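Local coordinates for GCN5-related N-acetyltransferase (Streptococcus suis, PDB 3G3S), which is a GCN5-related N-acetyltransferase-like protein, which probably transfers an acetyl group from acetyl-CoA to an amine of a substrate not yet identified, at residues R11-W16 and F55-P60; G30-D35 and A43-G48; L161-L166 and A205-L210. All blocks are in the same frame, centred on the assembly; numbering follows the deposited sequence.

Contact 1 of 3, residues R11-W16 and F55-P60; sequences RLFGDW and FLAGQP
Phe13 holds its CG anti to the carbonyl carbon (chi1 -71°), which sets its ring beside Ala57, whereas Trp16 holds its CG anti to the backbone N (chi1 -166°), which turns its ring toward Phe55 and Ala57. The two rings share the methyl group of Ala57 but use it differently. Ala57 CB lies over one face of the Phe13 ring, displaced toward the rim, in a CH-pi contact 3.8 Å from the ring centroid; its nearest ring atom is Phe13 CD1, at 3.5 Å. Trp16 meets the same methyl with its edge, CZ3 being 4.0 Å from Ala57 CB. Further along that edge, Trp16 CH2 comes within 3.8 Å of the carbonyl Leu56 O. The six-membered ring of Trp16 also receives the edge of Phe55 in an offset edge-to-face pair, centroids 5.7 Å apart and planes at 86°. This is how the end of helix 2-13, and the turn after it, pack on one face of the amino-terminal part of the sheet, with Ile21 of helix 19-26 also touching Phe13, Trp16 and Phe55. Gly14, with positive phi, takes the chain out of the helix. No hydrogen bond runs directly between 11-16 and 55-60, but the side-chain amide of Gln78 bridges them, giving its NE2 to Leu12 O and taking a hydrogen bond from Gly58 N at OE1. Phe13 CE1 approaches Phe55 O near the ring plane, at 3.7 Å.

Contact 2 of 3, residues G30-D35 and A43-G48; sequences GDIYVD and ALALYG
Asp31 pairs with Leu46 and Tyr33 with Leu44, each through two backbone hydrogen bonds. Leu44 N reaches Tyr33 O at 2.8 Å and Tyr33 N returns to Leu44 O at 3.0 Å, the latter bond nearly straight (165°) and in the carbonyl plane. In the other pair, Asp31 N to Leu46 O is the more bent bond (139°), while Leu46 N to Asp31 O again measures 165°. Longer CA-H...O contacts add to these, among them Ala43 CA to Tyr33 O at 3.2 Å. The two strands thus form an antiparallel beta hairpin, in which 31-34 is one of the two edge strands of the sheet within this chain.

Apolar contacts divide between the faces. On one, packed by helices 2-13 and 19-26, Ile32 CD1 meets Ala45 CB at 3.8 Å and Val34 CG1 meets Ala43 CB at 3.7 Å. On the other, Tyr33 lies alongside Leu44, and its CE1 touches Leu46 CD2 at 3.7 Å, with helix 62-68 beyond.

The carboxylate of Asp31 is bonded within its own strand and to the second subunit. Its OD1 takes hydrogen bonds from Ile32 N at 2.8 Å, on the anti side and somewhat out of the carboxylate plane, and from Glu4 N of the second subunit; OD2 takes one from Gly1 N of that subunit, to which Ile32 also makes backbone hydrogen bonds. If protonated, that terminal amine would probably favour an ionised Asp31.

Contact 3 of 3, residues L161-L166 and A205-L210; sequences LGCVIL and AAQLIL
Strand 162-166 and helix 205-210 run nearly antiparallel, at 155° between their N-to-C directions, with axes 8.1 Å apart at closest approach and the nearest alpha carbons, those of Gly162 and Leu208, separated by 6.3 Å. The helix lies close over the sheet, and two of its side chains do the work.

Leu208 is the deeper of them. Its CG stands anti to the backbone N (chi1 179°), and its CD1 branch reaches Leu161, just ahead of the strand, where it meets CG of that residue at 3.9 Å. The two leucines slide past each other in opposite directions instead of meeting head on. The same methyl, Leu208 CD1, lies 4.1 Å from Gly162 CA. Beside it, Cys163 SG sits between its own backbone N and carbonyl carbon (chi1 70°) and rests on the aliphatic part of Gln207, 3.9 Å from CG and 4.0 Å from CB.

The helix belongs to a beta-alpha-beta crossover, strand 184-191, helix 200-214, strand 218-223, the core of the GNAT fold. In relatives the glycine-rich loop before this helix binds the pyrophosphate of acetyl-CoA, and the sequence here is consistent with the same use. Around the contact, Val117 of helix 110-118 and Met126 of strand 125-128 also touch Gln207, and the hydroxyls of Ser176 and Ser177 bond to Leu161 O and Leu161 N.

No hydrogen bond joins strand and helix here, so the two segments are held to each other by van der Waals packing of methyls, methylenes and a thiol, while backbone hydrogen bonds of 162-165 go to the neighbouring strands and to Ile129.

How the contacts relate
Contacts 1 and 2 adjoin, their centres about 11 Å apart, and contact 2 is nested along the chain inside the loop that contact 1 closes. Strands 42-48 and 52-58 are sheet neighbours, and Ala57 N with Ala43 O and Phe55 N with Ala45 O probably make hydrogen bonds between the two contacts, while Phe13 packs on Ala43. Contact 3 follows later in the chain, on the opposite side of its centre, with its centre about 32 Å from that of contact 1 and about 29 Å from that of contact 2. One mixed sheet reaches all three, so the amino-terminal hairpin that meets the second subunit and the probable cofactor-binding half share a continuous framework.

Contact 1 of 3, residues R11-W16 and F55-P60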
loop_
_atom_site.group_PDB
_atom_site.type_symbol
_atom_site.label_atom_id
_atom_site.label_comp_id
_atom_site.label_asym_id
_atom_site.label_seq_id
_atom_site.Cartn_x
_atom_site.Cartn_y
_atom_site.Cartn_z
ATOM N N ARG A 11 9.998 7.273 7.658
ATOM C CA ARG A 11 11.326 6.895 8.164
ATOM C C ARG A 11 11.511 7.159 9.650
ATOM O O ARG A 11 12.282 6.467 10.315
ATOM C CB ARG A 11 12.466 7.547 7.365
ATOM C CG ARG A 11 12.672 6.879 5.997
ATOM C CD ARG A 11 13.876 7.377 5.266
ATOM N NE ARG A 11 13.637 8.670 4.638
ATOM C CZ ARG A 11 13.194 8.851 3.392
ATOM N NH1 ARG A 11 12.896 7.830 2.592
ATOM N NH2 ARG A 11 13.030 10.091 2.948
ATOM N N LEU A 12 10.810 8.162 10.166
ATOM C CA LEU A 12 10.838 8.474 11.576
ATOM C C LEU A 12 10.403 7.327 12.463
ATOM O O LEU A 12 10.908 7.208 13.598
ATOM C CB LEU A 12 9.921 9.661 11.860
ATOM C CG LEU A 12 10.337 10.984 11.253
ATOM C CD1 LEU A 12 9.261 12.017 11.485
ATOM C CD2 LEU A 12 11.654 11.446 11.847
ATOM N N PHE A 13 9.439 6.535 11.972
ATOM C CA PHE A 13 8.895 5.376 12.684
ATOM C C PHE A 13 9.841 4.196 12.566
ATOM O O PHE A 13 9.889 3.333 13.449
ATOM C CB PHE A 13 7.525 4.998 12.120
ATOM C CG PHE A 13 6.450 5.979 12.461
ATOM C CD1 PHE A 13 5.722 5.850 13.643
ATOM C CD2 PHE A 13 6.193 7.046 11.641
ATOM C CE1 PHE A 13 4.725 6.754 13.967
ATOM C CE2 PHE A 13 5.214 7.956 11.959
ATOM C CZ PHE A 13 4.475 7.809 13.135
ATOM N N GLY A 14 10.579 4.174 11.459
ATOM C CA GLY A 14 11.621 3.195 11.242
ATOM C C GLY A 14 11.038 1.818 11.209
ATOM O O GLY A 14 9.953 1.625 10.673
ATOM N N ASP A 15 11.776 0.881 11.809
ATOM C CA ASP A 15 11.394 -0.505 11.928
ATOM C C ASP A 15 10.659 -0.681 13.267
ATOM O O ASP A 15 11.284 -0.942 14.331
ATOM C CB ASP A 15 12.657 -1.352 11.891
ATOM C CG ASP A 15 12.372 -2.821 11.789
ATOM O OD1 ASP A 15 11.204 -3.243 12.034
ATOM O OD2 ASP A 15 13.338 -3.548 11.449
ATOM N N TRP A 16 9.341 -0.508 13.207
ATOM C CA TRP A 16 8.482 -0.555 14.394
ATOM C C TRP A 16 7.340 -1.420 13.967
ATOM O O TRP A 16 6.436 -0.962 13.309
ATOM C CB TRP A 16 8.036 0.869 14.773
ATOM C CG TRP A 16 7.436 1.008 16.107
ATOM C CD1 TRP A 16 6.988 0.018 16.948
ATOM C CD2 TRP A 16 7.093 2.260 16.742
ATOM N NE1 TRP A 16 6.438 0.571 18.084
ATOM C CE2 TRP A 16 6.461 1.943 17.974
ATOM C CE3 TRP A 16 7.242 3.591 16.380
ATOM C CZ2 TRP A 16 6.026 2.907 18.851
ATOM C CZ3 TRP A 16 6.799 4.526 17.231
ATOM C CH2 TRP A 16 6.197 4.209 18.454
ATOM N N PHE A 55 0.656 6.522 18.273
ATOM C CA PHE A 55 2.050 6.080 18.250
ATOM C C PHE A 55 2.912 7.262 17.950
ATOM O O PHE A 55 2.785 7.872 16.889
ATOM C CB PHE A 55 2.282 5.012 17.209
ATOM C CG PHE A 55 1.609 3.708 17.526
ATOM C CD1 PHE A 55 0.305 3.469 17.121
ATOM C CD2 PHE A 55 2.283 2.740 18.249
ATOM C CE1 PHE A 55 -0.297 2.251 17.396
ATOM C CE2 PHE A 55 1.676 1.504 18.545
ATOM C CZ PHE A 55 0.401 1.271 18.125
ATOM N N LEU A 56 3.845 7.533 18.850
ATOM C CA LEU A 56 4.657 8.753 18.786
ATOM C C LEU A 56 6.112 8.513 18.406
ATOM O O LEU A 56 6.834 7.924 19.169
ATOM C CB LEU A 56 4.592 9.396 20.162
ATOM C CG LEU A 56 3.163 9.801 20.556
ATOM C CD1 LEU A 56 3.009 9.702 22.112
ATOM C CD2 LEU A 56 2.844 11.158 19.941
ATOM N N ALA A 57 6.552 9.028 17.261
ATOM C CA ALA A 57 7.916 8.785 16.772
ATOM C C ALA A 57 8.776 10.065 16.576
ATOM O O ALA A 57 8.273 11.211 16.487
ATOM C CB ALA A 57 7.844 7.980 15.486
ATOM N N GLY A 58 10.092 9.862 16.569
ATOM C CA GLY A 58 11.030 10.961 16.361
ATOM C C GLY A 58 11.339 11.728 17.644
ATOM O O GLY A 58 11.321 11.180 18.720
ATOM N N GLN A 59 11.710 12.996 17.507
ATOM C CA GLN A 59 11.980 13.809 18.651
ATOM C C GLN A 59 10.665 14.065 19.369
ATOM O O GLN A 59 9.624 14.213 18.717
ATOM C CB GLN A 59 12.624 15.143 18.227
ATOM C CG GLN A 59 14.003 14.975 17.608
ATOM C CD GLN A 59 15.044 14.368 18.571
ATOM O OE1 GLN A 59 15.065 14.674 19.770
ATOM N NE2 GLN A 59 15.917 13.514 18.038
ATOM N N PRO A 60 10.694 14.089 20.712
ATOM C CA PRO A 60 9.499 14.402 21.504
ATOM C C PRO A 60 9.064 15.795 21.176
ATOM O O PRO A 60 9.916 16.657 20.986
ATOM C CB PRO A 60 9.984 14.343 22.951
ATOM C CG PRO A 60 11.227 13.567 22.901
ATOM C CD PRO A 60 11.856 13.804 21.563
#

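Contact 2 of 3, residues G30-D35 and A43-G48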
loop_
_atom_site.group_PDB
_atom_site.type_symbol
_atom_site.label_atom_id
_atom_site.label_comp_id
_atom_site.label_asym_id
_atom_site.label_seq_id
_atom_site.Cartn_x
_atom_site.Cartn_y
_atom_site.Cartn_z
ATOM N N GLY A 30 -6.788 5.728 9.438
ATOM C CA GLY A 30 -5.865 6.326 10.389
ATOM C C GLY A 30 -5.351 7.617 9.780
ATOM O O GLY A 30 -5.724 7.989 8.671
ATOM N N ASP A 31 -4.438 8.272 10.472
ATOM C CA ASP A 31 -3.895 9.521 9.976
ATOM C C ASP A 31 -2.528 9.739 10.566
ATOM O O ASP A 31 -2.094 9.086 11.514
ATOM C CB ASP A 31 -4.847 10.647 10.335
ATOM C CG ASP A 31 -4.777 11.849 9.370
ATOM O OD1 ASP A 31 -3.807 12.032 8.587
ATOM O OD2 ASP A 31 -5.750 12.608 9.387
ATOM N N ILE A 32 -1.851 10.707 9.995
ATOM C CA ILE A 32 -0.496 11.042 10.343
ATOM C C ILE A 32 -0.352 12.550 10.546
ATOM O O ILE A 32 -0.756 13.293 9.702
ATOM C CB ILE A 32 0.424 10.666 9.223
ATOM C CG1 ILE A 32 0.442 9.107 9.076
ATOM C CG2 ILE A 32 1.835 11.147 9.518
ATOM C CD1 ILE A 32 1.080 8.364 10.227
ATOM N N TYR A 33 0.269 12.923 11.648
ATOM C CA TYR A 33 0.516 14.325 11.993
ATOM C C TYR A 33 2.004 14.483 12.288
ATOM O O TYR A 33 2.664 13.570 12.788
ATOM C CB TYR A 33 -0.279 14.696 13.214
ATOM C CG TYR A 33 -1.752 14.556 13.033
ATOM C CD1 TYR A 33 -2.393 13.348 13.285
ATOM C CD2 TYR A 33 -2.515 15.614 12.638
ATOM C CE1 TYR A 33 -3.754 13.222 13.144
ATOM C CE2 TYR A 33 -3.882 15.483 12.479
ATOM C CZ TYR A 33 -4.484 14.284 12.736
ATOM O OH TYR A 33 -5.826 14.159 12.578
ATOM N N VAL A 34 2.537 15.659 11.983
ATOM C CA VAL A 34 3.947 15.889 12.173
ATOM C C VAL A 34 4.141 17.283 12.719
ATOM O O VAL A 34 3.206 18.090 12.734
ATOM C CB VAL A 34 4.769 15.682 10.863
ATOM C CG1 VAL A 34 4.721 14.209 10.412
ATOM C CG2 VAL A 34 4.288 16.619 9.731
ATOM N N ASP A 35 5.330 17.520 13.241
ATOM C CA ASP A 35 5.662 18.845 13.754
ATOM C C ASP A 35 5.822 19.854 12.606
ATOM O O ASP A 35 5.432 21.007 12.749
ATOM C CB ASP A 35 6.921 18.809 14.630
ATOM C CG ASP A 35 8.187 18.478 13.866
ATOM O OD1 ASP A 35 8.172 17.630 12.940
ATOM O OD2 ASP A 35 9.244 19.027 14.253
ATOM N N ALA A 43 6.591 12.772 14.718
ATOM C CA ALA A 43 5.368 12.331 14.090
ATOM C C ALA A 43 4.458 11.524 15.039
ATOM O O ALA A 43 4.881 10.964 16.053
ATOM C CB ALA A 43 5.683 11.512 12.809
ATOM N N LEU A 44 3.192 11.487 14.651
ATOM C CA LEU A 44 2.116 10.839 15.367
ATOM C C LEU A 44 1.282 10.041 14.384
ATOM O O LEU A 44 0.803 10.564 13.386
ATOM C CB LEU A 44 1.200 11.877 16.032
ATOM C CG LEU A 44 -0.125 11.390 16.629
ATOM C CD1 LEU A 44 0.069 10.483 17.860
ATOM C CD2 LEU A 44 -0.992 12.606 17.002
ATOM N N ALA A 45 1.198 8.735 14.618
ATOM C CA ALA A 45 0.283 7.905 13.890
ATOM C C ALA A 45 -0.940 7.790 14.819
ATOM O O ALA A 45 -0.878 7.199 15.916
ATOM C CB ALA A 45 0.918 6.527 13.571
ATOM N N LEU A 46 -2.060 8.357 14.388
ATOM C CA LEU A 46 -3.277 8.400 15.192
ATOM C C LEU A 46 -4.366 7.608 14.524
ATOM O O LEU A 46 -4.727 7.867 13.377
ATOM C CB LEU A 46 -3.707 9.857 15.367
ATOM C CG LEU A 46 -4.962 10.145 16.180
ATOM C CD1 LEU A 46 -4.784 9.744 17.619
ATOM C CD2 LEU A 46 -5.343 11.656 16.042
ATOM N N TYR A 47 -4.872 6.623 15.246
ATOM C CA TYR A 47 -5.875 5.725 14.722
ATOM C C TYR A 47 -6.964 5.539 15.711
ATOM O O TYR A 47 -6.691 5.427 16.891
ATOM C CB TYR A 47 -5.261 4.365 14.450
ATOM C CG TYR A 47 -6.275 3.349 13.966
ATOM C CD1 TYR A 47 -6.539 3.204 12.620
ATOM C CD2 TYR A 47 -6.963 2.521 14.859
ATOM C CE1 TYR A 47 -7.469 2.264 12.167
ATOM C CE2 TYR A 47 -7.928 1.597 14.408
ATOM C CZ TYR A 47 -8.152 1.467 13.056
ATOM O OH TYR A 47 -9.044 0.527 12.573
ATOM N N GLY A 48 -8.203 5.486 15.228
ATOM C CA GLY A 48 -9.350 5.213 16.068
ATOM C C GLY A 48 -10.545 6.077 15.754
ATOM O O GLY A 48 -10.483 6.949 14.876
#

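Contact 3 of 3, residues L161-L166 and A205-L210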
loop_
_atom_site.group_PDB
_atom_site.type_symbol
_atom_site.label_atom_id
_atom_site.label_comp_id
_atom_site.label_asym_id
_atom_site.label_seq_id
_atom_site.Cartn_x
_atom_site.Cartn_y
_atom_site.Cartn_z
ATOM N N LEU A 161 -12.891 -7.872 9.588
ATOM C CA LEU A 161 -13.252 -9.264 9.710
ATOM C C LEU A 161 -13.415 -9.556 11.204
ATOM O O LEU A 161 -12.595 -9.119 12.040
ATOM C CB LEU A 161 -12.148 -10.146 9.115
ATOM C CG LEU A 161 -12.400 -11.659 9.157
ATOM C CD1 LEU A 161 -13.601 -11.982 8.282
ATOM C CD2 LEU A 161 -11.172 -12.430 8.724
ATOM N N GLY A 162 -14.467 -10.292 11.546
ATOM C CA GLY A 162 -14.668 -10.653 12.930
ATOM C C GLY A 162 -15.723 -11.695 13.157
ATOM O O GLY A 162 -16.512 -12.015 12.265
ATOM N N CYS A 163 -15.709 -12.244 14.360
ATOM C CA CYS A 163 -16.722 -13.194 14.761
ATOM C C CYS A 163 -17.075 -13.051 16.252
ATOM O O CYS A 163 -16.282 -12.570 17.068
ATOM C CB CYS A 163 -16.299 -14.608 14.408
ATOM S SG CYS A 163 -15.025 -15.200 15.352
ATOM N N VAL A 164 -18.292 -13.475 16.567
ATOM C CA VAL A 164 -18.877 -13.355 17.880
ATOM C C VAL A 164 -19.490 -14.655 18.356
ATOM O O VAL A 164 -19.820 -15.515 17.556
ATOM C CB VAL A 164 -19.982 -12.272 17.877
ATOM C CG1 VAL A 164 -19.364 -10.948 17.633
ATOM C CG2 VAL A 164 -21.032 -12.556 16.821
ATOM N N ILE A 165 -19.608 -14.768 19.668
ATOM C CA ILE A 165 -20.228 -15.909 20.318
ATOM C C ILE A 165 -21.537 -15.393 20.931
ATOM O O ILE A 165 -21.567 -14.333 21.570
ATOM C CB ILE A 165 -19.301 -16.553 21.354
ATOM C CG1 ILE A 165 -18.251 -17.423 20.655
ATOM C CG2 ILE A 165 -20.104 -17.427 22.331
ATOM C CD1 ILE A 165 -17.090 -17.836 21.553
ATOM N N LEU A 166 -22.625 -16.103 20.674
ATOM C CA LEU A 166 -23.918 -15.742 21.211
ATOM C C LEU A 166 -24.376 -16.753 22.253
ATOM O O LEU A 166 -24.056 -17.932 22.171
ATOM C CB LEU A 166 -24.969 -15.676 20.104
ATOM C CG LEU A 166 -25.110 -14.499 19.140
ATOM C CD1 LEU A 166 -23.789 -14.111 18.548
ATOM C CD2 LEU A 166 -26.087 -14.905 18.069
ATOM N N ALA A 205 -11.091 -16.283 19.121
ATOM C CA ALA A 205 -9.778 -15.881 18.647
ATOM C C ALA A 205 -9.278 -16.961 17.711
ATOM O O ALA A 205 -8.824 -16.667 16.612
ATOM C CB ALA A 205 -8.830 -15.701 19.785
ATOM N N ALA A 206 -9.436 -18.216 18.122
ATOM C CA ALA A 206 -8.988 -19.320 17.269
ATOM C C ALA A 206 -9.688 -19.263 15.923
ATOM O O ALA A 206 -9.042 -19.359 14.887
ATOM C CB ALA A 206 -9.195 -20.692 17.961
ATOM N N GLN A 207 -11.003 -19.084 15.938
ATOM C CA GLN A 207 -11.795 -19.012 14.699
ATOM C C GLN A 207 -11.368 -17.869 13.807
ATOM O O GLN A 207 -11.247 -18.024 12.599
ATOM C CB GLN A 207 -13.265 -18.834 15.050
ATOM C CG GLN A 207 -14.280 -18.734 13.883
ATOM C CD GLN A 207 -14.569 -20.073 13.254
ATOM O OE1 GLN A 207 -13.708 -20.652 12.593
ATOM N NE2 GLN A 207 -15.783 -20.562 13.435
ATOM N N LEU A 208 -11.188 -16.694 14.405
ATOM C CA LEU A 208 -10.758 -15.523 13.641
ATOM C C LEU A 208 -9.405 -15.766 12.959
ATOM O O LEU A 208 -9.252 -15.465 11.774
ATOM C CB LEU A 208 -10.677 -14.289 14.549
ATOM C CG LEU A 208 -10.225 -12.984 13.884
ATOM C CD1 LEU A 208 -11.096 -12.659 12.687
ATOM C CD2 LEU A 208 -10.199 -11.837 14.883
ATOM N N ILE A 209 -8.443 -16.299 13.717
ATOM C CA ILE A 209 -7.096 -16.612 13.207
ATOM C C ILE A 209 -7.266 -17.526 12.005
ATOM O O ILE A 209 -6.767 -17.245 10.932
ATOM C CB ILE A 209 -6.208 -17.266 14.294
ATOM C CG1 ILE A 209 -5.852 -16.227 15.370
ATOM C CG2 ILE A 209 -4.904 -17.897 13.674
ATOM C CD1 ILE A 209 -5.216 -16.760 16.652
ATOM N N LEU A 210 -8.023 -18.610 12.176
ATOM C CA LEU A 210 -8.286 -19.555 11.077
ATOM C C LEU A 210 -8.929 -18.884 9.858
ATOM O O LEU A 210 -8.559 -19.170 8.714
ATOM C CB LEU A 210 -9.158 -20.713 11.567
ATOM C CG LEU A 210 -8.473 -21.746 12.447
ATOM C CD1 LEU A 210 -9.514 -22.666 13.085
ATOM C CD2 LEU A 210 -7.447 -22.568 11.644
#